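DTDP-glucose 4,6-dehydratase (Klebsiella pneumoniae, PDB 5U4Q) binds NAD in a Rossmann-fold domain and probably catalyses the 4,6-dehydration of a nucleotide-linked sugar such as dTDP-glucose. Local coordinates at residues V151-Y154 with A155-K159; V210-Y213 with G214-R218. All coordinates share one frame; numbering follows the deposited sequence.

Contact 1 (V151-Y154 with A155-K159). With NAD (nicotinamide-adenine-dinucleotide), chain C.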
loop_
_atom_site.group_PDB
_atom_site.type_symbol
_atom_site.label_atom_id
_atom_site.label_comp_id
_atom_site.label_asym_id
_atom_site.label_seq_id
_atom_site.Cartn_x
_atom_site.Cartn_y
_atom_site.Cartn_z
ATOM N N VAL A 151 -6.615 -7.428 -6.310
ATOM C CA VAL A 151 -6.487 -7.791 -7.719
ATOM C C VAL A 151 -6.222 -6.623 -8.653
ATOM O O VAL A 151 -6.176 -6.808 -9.857
ATOM C CB VAL A 151 -7.675 -8.651 -8.190
ATOM C CG1 VAL A 151 -7.741 -9.924 -7.350
ATOM C CG2 VAL A 151 -8.975 -7.884 -8.170
ATOM N N SER A 152 -6.046 -5.408 -8.116
ATOM C CA SER A 152 -5.704 -4.244 -8.952
ATOM C C SER A 152 -4.729 -3.357 -8.189
ATOM O O SER A 152 -4.706 -3.378 -6.956
ATOM C CB SER A 152 -6.921 -3.397 -9.330
ATOM O OG SER A 152 -7.510 -2.758 -8.195
ATOM N N LEU A 153 -3.932 -2.591 -8.922
ATOM C CA LEU A 153 -3.017 -1.654 -8.268
ATOM C C LEU A 153 -3.815 -0.606 -7.471
ATOM O O LEU A 153 -3.420 -0.241 -6.361
ATOM C CB LEU A 153 -2.101 -0.981 -9.294
ATOM C CG LEU A 153 -1.047 -0.006 -8.744
ATOM C CD1 LEU A 153 -0.144 -0.651 -7.733
ATOM C CD2 LEU A 153 -0.234 0.529 -9.917
ATOM N N TYR A 154 -4.932 -0.152 -8.027
ATOM C CA TYR A 154 -5.830 0.777 -7.338
ATOM C C TYR A 154 -6.189 0.221 -5.944
ATOM O O TYR A 154 -6.006 0.909 -4.928
ATOM C CB TYR A 154 -7.079 1.029 -8.172
ATOM C CG TYR A 154 -8.167 1.811 -7.475
ATOM C CD1 TYR A 154 -8.005 3.160 -7.180
ATOM C CD2 TYR A 154 -9.354 1.207 -7.144
ATOM C CE1 TYR A 154 -9.013 3.884 -6.552
ATOM C CE2 TYR A 154 -10.375 1.912 -6.535
ATOM C CZ TYR A 154 -10.196 3.251 -6.233
ATOM O OH TYR A 154 -11.229 3.946 -5.618
ATOM N N ALA A 155 -6.654 -1.034 -5.890
ATOM C CA ALA A 155 -7.013 -1.673 -4.617
ATOM C C ALA A 155 -5.806 -1.733 -3.658
ATOM O O ALA A 155 -5.914 -1.453 -2.459
ATOM C CB ALA A 155 -7.554 -3.086 -4.856
ATOM N N ALA A 156 -4.662 -2.166 -4.168
ATOM C CA ALA A 156 -3.464 -2.245 -3.340
ATOM C C ALA A 156 -3.120 -0.877 -2.753
ATOM O O ALA A 156 -2.706 -0.804 -1.603
ATOM C CB ALA A 156 -2.298 -2.780 -4.118
ATOM N N THR A 157 -3.269 0.186 -3.541
ATOM C CA THR A 157 -2.946 1.523 -3.008
ATOM C C THR A 157 -3.931 1.953 -1.920
ATOM O O THR A 157 -3.531 2.625 -0.965
ATOM C CB THR A 157 -2.801 2.642 -4.086
ATOM O OG1 THR A 157 -4.044 2.940 -4.694
ATOM C CG2 THR A 157 -1.725 2.289 -5.132
ATOM N N LYS A 158 -5.201 1.592 -2.067
ATOM C CA LYS A 158 -6.182 1.932 -1.045
ATOM C C LYS A 158 -5.919 1.190 0.266
ATOM O O LYS A 158 -6.030 1.773 1.367
ATOM C CB LYS A 158 -7.616 1.764 -1.560
ATOM C CG LYS A 158 -8.004 2.751 -2.671
ATOM C CD LYS A 158 -7.836 4.220 -2.250
ATOM C CE LYS A 158 -8.677 5.162 -3.113
ATOM N NZ LYS A 158 -8.611 6.599 -2.635
ATOM N N LYS A 159 -5.576 -0.100 0.182
ATOM C CA LYS A 159 -5.205 -0.832 1.383
ATOM C C LYS A 159 -3.925 -0.236 1.964
ATOM O O LYS A 159 -3.805 -0.105 3.181
ATOM C CB LYS A 159 -5.076 -2.337 1.134
ATOM C CG LYS A 159 -4.602 -3.127 2.323
ATOM C CD LYS A 159 -5.417 -3.010 3.632
ATOM C CE LYS A 159 -4.722 -3.899 4.686
ATOM N NZ LYS A 159 -5.240 -3.827 6.078
HETATM P PA NAD C . -13.413 12.169 -9.223
HETATM O O1A NAD C . -14.640 12.828 -9.724
HETATM O O2A NAD C . -12.345 11.689 -10.184
HETATM O O5B NAD C . -12.756 13.154 -8.122
HETATM C C5B NAD C . -11.417 13.060 -7.653
HETATM C C4B NAD C . -10.754 14.412 -7.857
HETATM O O4B NAD C . -9.395 14.223 -7.419
HETATM C C3B NAD C . -10.723 14.866 -9.310
HETATM O O3B NAD C . -11.413 16.099 -9.561
HETATM C C2B NAD C . -9.225 14.933 -9.611
HETATM O O2B NAD C . -8.868 16.032 -10.472
HETATM C C1B NAD C . -8.559 15.001 -8.238
HETATM N N9A NAD C . -7.188 14.465 -8.223
HETATM C C8A NAD C . -6.774 13.269 -8.701
HETATM N N7A NAD C . -5.456 13.134 -8.539
HETATM C C5A NAD C . -5.013 14.247 -7.931
HETATM C C6A NAD C . -3.692 14.755 -7.510
HETATM N N6A NAD C . -2.583 14.046 -7.666
HETATM N N1A NAD C . -3.676 15.964 -6.945
HETATM C C2A NAD C . -4.769 16.721 -6.775
HETATM N N3A NAD C . -6.002 16.334 -7.161
HETATM C C4A NAD C . -6.151 15.112 -7.738
HETATM O O3 NAD C . -13.759 10.855 -8.355
HETATM P PN NAD C . -14.784 10.686 -7.125
HETATM O O1N NAD C . -15.307 11.971 -6.630
HETATM O O2N NAD C . -15.695 9.541 -7.564
HETATM O O5D NAD C . -13.770 10.064 -6.064
HETATM C C5D NAD C . -13.502 10.594 -4.770
HETATM C C4D NAD C . -12.796 9.496 -3.993
HETATM O O4D NAD C . -13.729 8.431 -3.698
HETATM C C3D NAD C . -11.598 8.817 -4.647
HETATM O O3D NAD C . -10.610 8.604 -3.636
HETATM C C2D NAD C . -12.112 7.469 -5.095
HETATM O O2D NAD C . -11.099 6.442 -5.106
HETATM C C1D NAD C . -13.185 7.170 -4.067
HETATM N N1N NAD C . -14.260 6.312 -4.603
HETATM C C2N NAD C . -15.271 6.788 -5.365
HETATM C C3N NAD C . -16.281 5.942 -5.856
HETATM C C7N NAD C . -17.456 6.405 -6.727
HETATM O O7N NAD C . -18.382 5.617 -6.969
HETATM N N7N NAD C . -17.521 7.625 -7.286
HETATM C C4N NAD C . -16.210 4.596 -5.577
HETATM C C5N NAD C . -15.160 4.118 -4.806
HETATM C C6N NAD C . -14.176 4.984 -4.342
#

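Contact 2 (V210-Y213 with G214-R218)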
loop_
_atom_site.group_PDB
_atom_site.type_symbol
_atom_site.label_atom_id
_atom_site.label_comp_id
_atom_site.label_asym_id
_atom_site.label_seq_id
_atom_site.Cartn_x
_atom_site.Cartn_y
_atom_site.Cartn_z
ATOM N N VAL A 210 -24.113 -6.192 -20.288
ATOM C CA VAL A 210 -25.017 -6.650 -19.248
ATOM C C VAL A 210 -24.638 -8.066 -18.831
ATOM O O VAL A 210 -24.735 -8.994 -19.632
ATOM C CB VAL A 210 -26.484 -6.617 -19.761
ATOM C CG1 VAL A 210 -27.458 -7.124 -18.692
ATOM C CG2 VAL A 210 -26.853 -5.212 -20.232
ATOM N N TYR A 211 -24.212 -8.224 -17.578
ATOM C CA TYR A 211 -23.817 -9.521 -17.011
ATOM C C TYR A 211 -24.930 -10.186 -16.212
ATOM O O TYR A 211 -25.775 -9.507 -15.629
ATOM C CB TYR A 211 -22.618 -9.337 -16.069
ATOM C CG TYR A 211 -21.360 -8.902 -16.763
ATOM C CD1 TYR A 211 -21.090 -7.550 -16.982
ATOM C CD2 TYR A 211 -20.433 -9.841 -17.211
ATOM C CE1 TYR A 211 -19.929 -7.147 -17.631
ATOM C CE2 TYR A 211 -19.274 -9.453 -17.858
ATOM C CZ TYR A 211 -19.023 -8.106 -18.064
ATOM O OH TYR A 211 -17.872 -7.726 -18.707
ATOM N N ASN A 212 -24.912 -11.522 -16.182
ATOM C CA ASN A 212 -25.845 -12.327 -15.380
ATOM C C ASN A 212 -27.323 -11.904 -15.528
ATOM O O ASN A 212 -28.049 -11.747 -14.529
ATOM C CB ASN A 212 -25.397 -12.282 -13.901
ATOM C CG ASN A 212 -26.200 -13.216 -12.986
ATOM O OD1 ASN A 212 -26.736 -14.247 -13.412
ATOM N ND2 ASN A 212 -26.271 -12.852 -11.708
ATOM N N TYR A 213 -27.748 -11.736 -16.773
ATOM C CA TYR A 213 -29.143 -11.400 -17.101
ATOM C C TYR A 213 -29.609 -10.098 -16.419
ATOM O O TYR A 213 -30.797 -9.938 -16.133
ATOM C CB TYR A 213 -30.088 -12.569 -16.739
ATOM C CG TYR A 213 -30.090 -13.756 -17.697
ATOM C CD1 TYR A 213 -29.053 -14.692 -17.693
ATOM C CD2 TYR A 213 -31.140 -13.948 -18.598
ATOM C CE1 TYR A 213 -29.062 -15.780 -18.553
ATOM C CE2 TYR A 213 -31.157 -15.035 -19.461
ATOM C CZ TYR A 213 -30.114 -15.950 -19.437
ATOM O OH TYR A 213 -30.112 -17.042 -20.272
ATOM N N GLY A 214 -28.671 -9.184 -16.172
ATOM C CA GLY A 214 -29.004 -7.906 -15.520
ATOM C C GLY A 214 -29.320 -8.035 -14.040
ATOM O O GLY A 214 -29.720 -7.055 -13.401
ATOM N N LYS A 215 -29.141 -9.235 -13.481
ATOM C CA LYS A 215 -29.464 -9.475 -12.067
ATOM C C LYS A 215 -28.294 -9.278 -11.111
ATOM O O LYS A 215 -28.414 -9.602 -9.932
ATOM C CB LYS A 215 -30.089 -10.871 -11.867
ATOM C CG LYS A 215 -31.571 -10.937 -12.221
ATOM C CD LYS A 215 -32.286 -12.007 -11.401
ATOM C CE LYS A 215 -33.788 -11.801 -11.416
ATOM N NZ LYS A 215 -34.490 -12.854 -10.634
HETATM N N MSE A 216 -27.186 -8.730 -11.603
HETATM C CA MSE A 216 -26.037 -8.439 -10.737
HETATM C C MSE A 216 -26.468 -7.392 -9.750
HETATM O O MSE A 216 -27.033 -6.379 -10.146
HETATM C CB MSE A 216 -24.849 -7.925 -11.551
HETATM C CG MSE A 216 -23.544 -8.376 -10.927
HETATM SE SE MSE A 216 -23.393 -10.310 -11.283
HETATM C CE MSE A 216 -23.445 -10.967 -9.422
ATOM N N LYS A 217 -26.246 -7.642 -8.461
ATOM C CA LYS A 217 -26.638 -6.685 -7.421
ATOM C C LYS A 217 -25.497 -5.715 -7.161
ATOM O O LYS A 217 -24.611 -5.993 -6.357
ATOM C CB LYS A 217 -27.058 -7.382 -6.117
ATOM C CG LYS A 217 -28.395 -8.113 -6.204
ATOM C CD LYS A 217 -28.850 -8.612 -4.838
ATOM C CE LYS A 217 -30.083 -9.508 -4.928
ATOM N NZ LYS A 217 -31.291 -8.812 -5.454
ATOM N N ARG A 218 -25.512 -4.589 -7.864
ATOM C CA ARG A 218 -24.493 -3.571 -7.662
ATOM C C ARG A 218 -24.879 -2.720 -6.448
ATOM O O ARG A 218 -26.059 -2.474 -6.184
ATOM C CB ARG A 218 -24.323 -2.698 -8.908
ATOM C CG ARG A 218 -23.615 -3.364 -10.100
ATOM C CD ARG A 218 -22.103 -3.490 -9.905
ATOM N NE ARG A 218 -21.411 -2.198 -9.733
ATOM C CZ ARG A 218 -21.012 -1.383 -10.718
ATOM N NH1 ARG A 218 -20.393 -0.229 -10.424
ATOM N NH2 ARG A 218 -21.241 -1.683 -11.996
HETATM O O HOH W 1 -26.132 -7.340 -14.334
#

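Contact 1 (V151-Y154 with A155-K159)
The YxxxK motif of the short-chain dehydrogenase/reductase superfamily lies at the N-terminal end of helix 153-172, where Tyr154 and Lys158, four residues apart, reach the same ribose of NAD. With CG anti to the backbone N (chi1 171°), the Tyr154 side chain runs out to the cofactor, and its OH lies 2.6 Å from NAD O2D in a hydrogen bond that either hydroxyl could donate. That ribose oxygen meets the ring at its edge, in plane, while Lys158 CG lies over one face, nearer the ring's margin than its centre. The lysine chain crosses the phenol obliquely, its CE 3.7 Å from Tyr154 CE1, and Lys158 NZ donates a hydrogen bond to the neighbouring ribose hydroxyl, 3.0 Å from NAD O3D. Lysine suits this place because its long chain carries an amine with several N-H donors, which can serve NAD O3D and Ala127 O together.

Behind these side chains the helix start is tightly tied. Ser152 is the N-cap: its OG, between the backbone N and the carbonyl carbon (chi1 66°), accepts from Ala155 N at 3.0 Å, satisfying an amide at the helix start. The small methyl of Ala155 fits beside that hydroxyl. Ser152 O then takes Ala156 N at 3.0 Å. Tyr154 O is gripped twice, by Lys158 N and by Thr157 OG1 at 2.8 Å, the latter tilted 22° from the carbonyl plane. Thr157 OG1 is also hydrogen-bonded to Asn105 ND2, joining the turn to helix 98-118, whereas Lys159 forms a salt bridge with Asp148 of the second subunit. The Tyr-xxx-Lys pair at the nicotinamide ribose is the hallmark of the active site in this superfamily.

Contact 2 (V210-Y213 with G214-R218)
Asn212 has CG anti to its own backbone N (chi1 -173°), and the selenomethionine at 216 is bent at both chi2 and chi3; these torsions bring the two side chains to the same side of the turn, where they cross at about a right angle. The selenium of Met216, standing for methionine sulfur, makes van der Waals contact with Asn212 CB at 3.8 Å and Asn212 ND2 at 3.9 Å. The backbone between them forms a short left-handed, 3-10-like turn, with positive phi at three successive residues. Asn212 and Gly214 take this region readily; Tyr213 adopts it too, although it is less usual there. Two overlapping i to i+3 bonds close the turn, Gly214 N to Tyr211 O at 3.0 Å and Lys215 N to Asn212 O at 2.9 Å. Glycine suits position 214 because phi is 73° and Tyr213 O would crowd a side chain. Val210 CG1 packs 3.5 Å from Gly214 N. A water bridges Tyr211 O and Met216 N. The coil follows strand 208-211, whose Val210 pairs with Asn289 and Met291 of parallel strand 288-291, while Gly214 and Met216 make backbone bonds to Met272 and Leu271 at the start of helix 271-282.

How the contacts relate
Both contacts are local, contact 1 preceding contact 2 in the chain; their centres are 24 Å apart and their nearest atoms about 11 Å, so they do not touch. Contact 1 is largely buried, in a regular helix packed between the cofactor, the Rossmann sheet and the second subunit, and its polar side chains serve a cap and a ligand. Contact 2 is partly exposed, farther from the chain centre, and belongs to the turn after a strand of the small two-stranded sheet. Between its two segments, backbone bonds and a water do the polar work, while side chains contribute mainly van der Waals contacts, and no bound cofactor takes part.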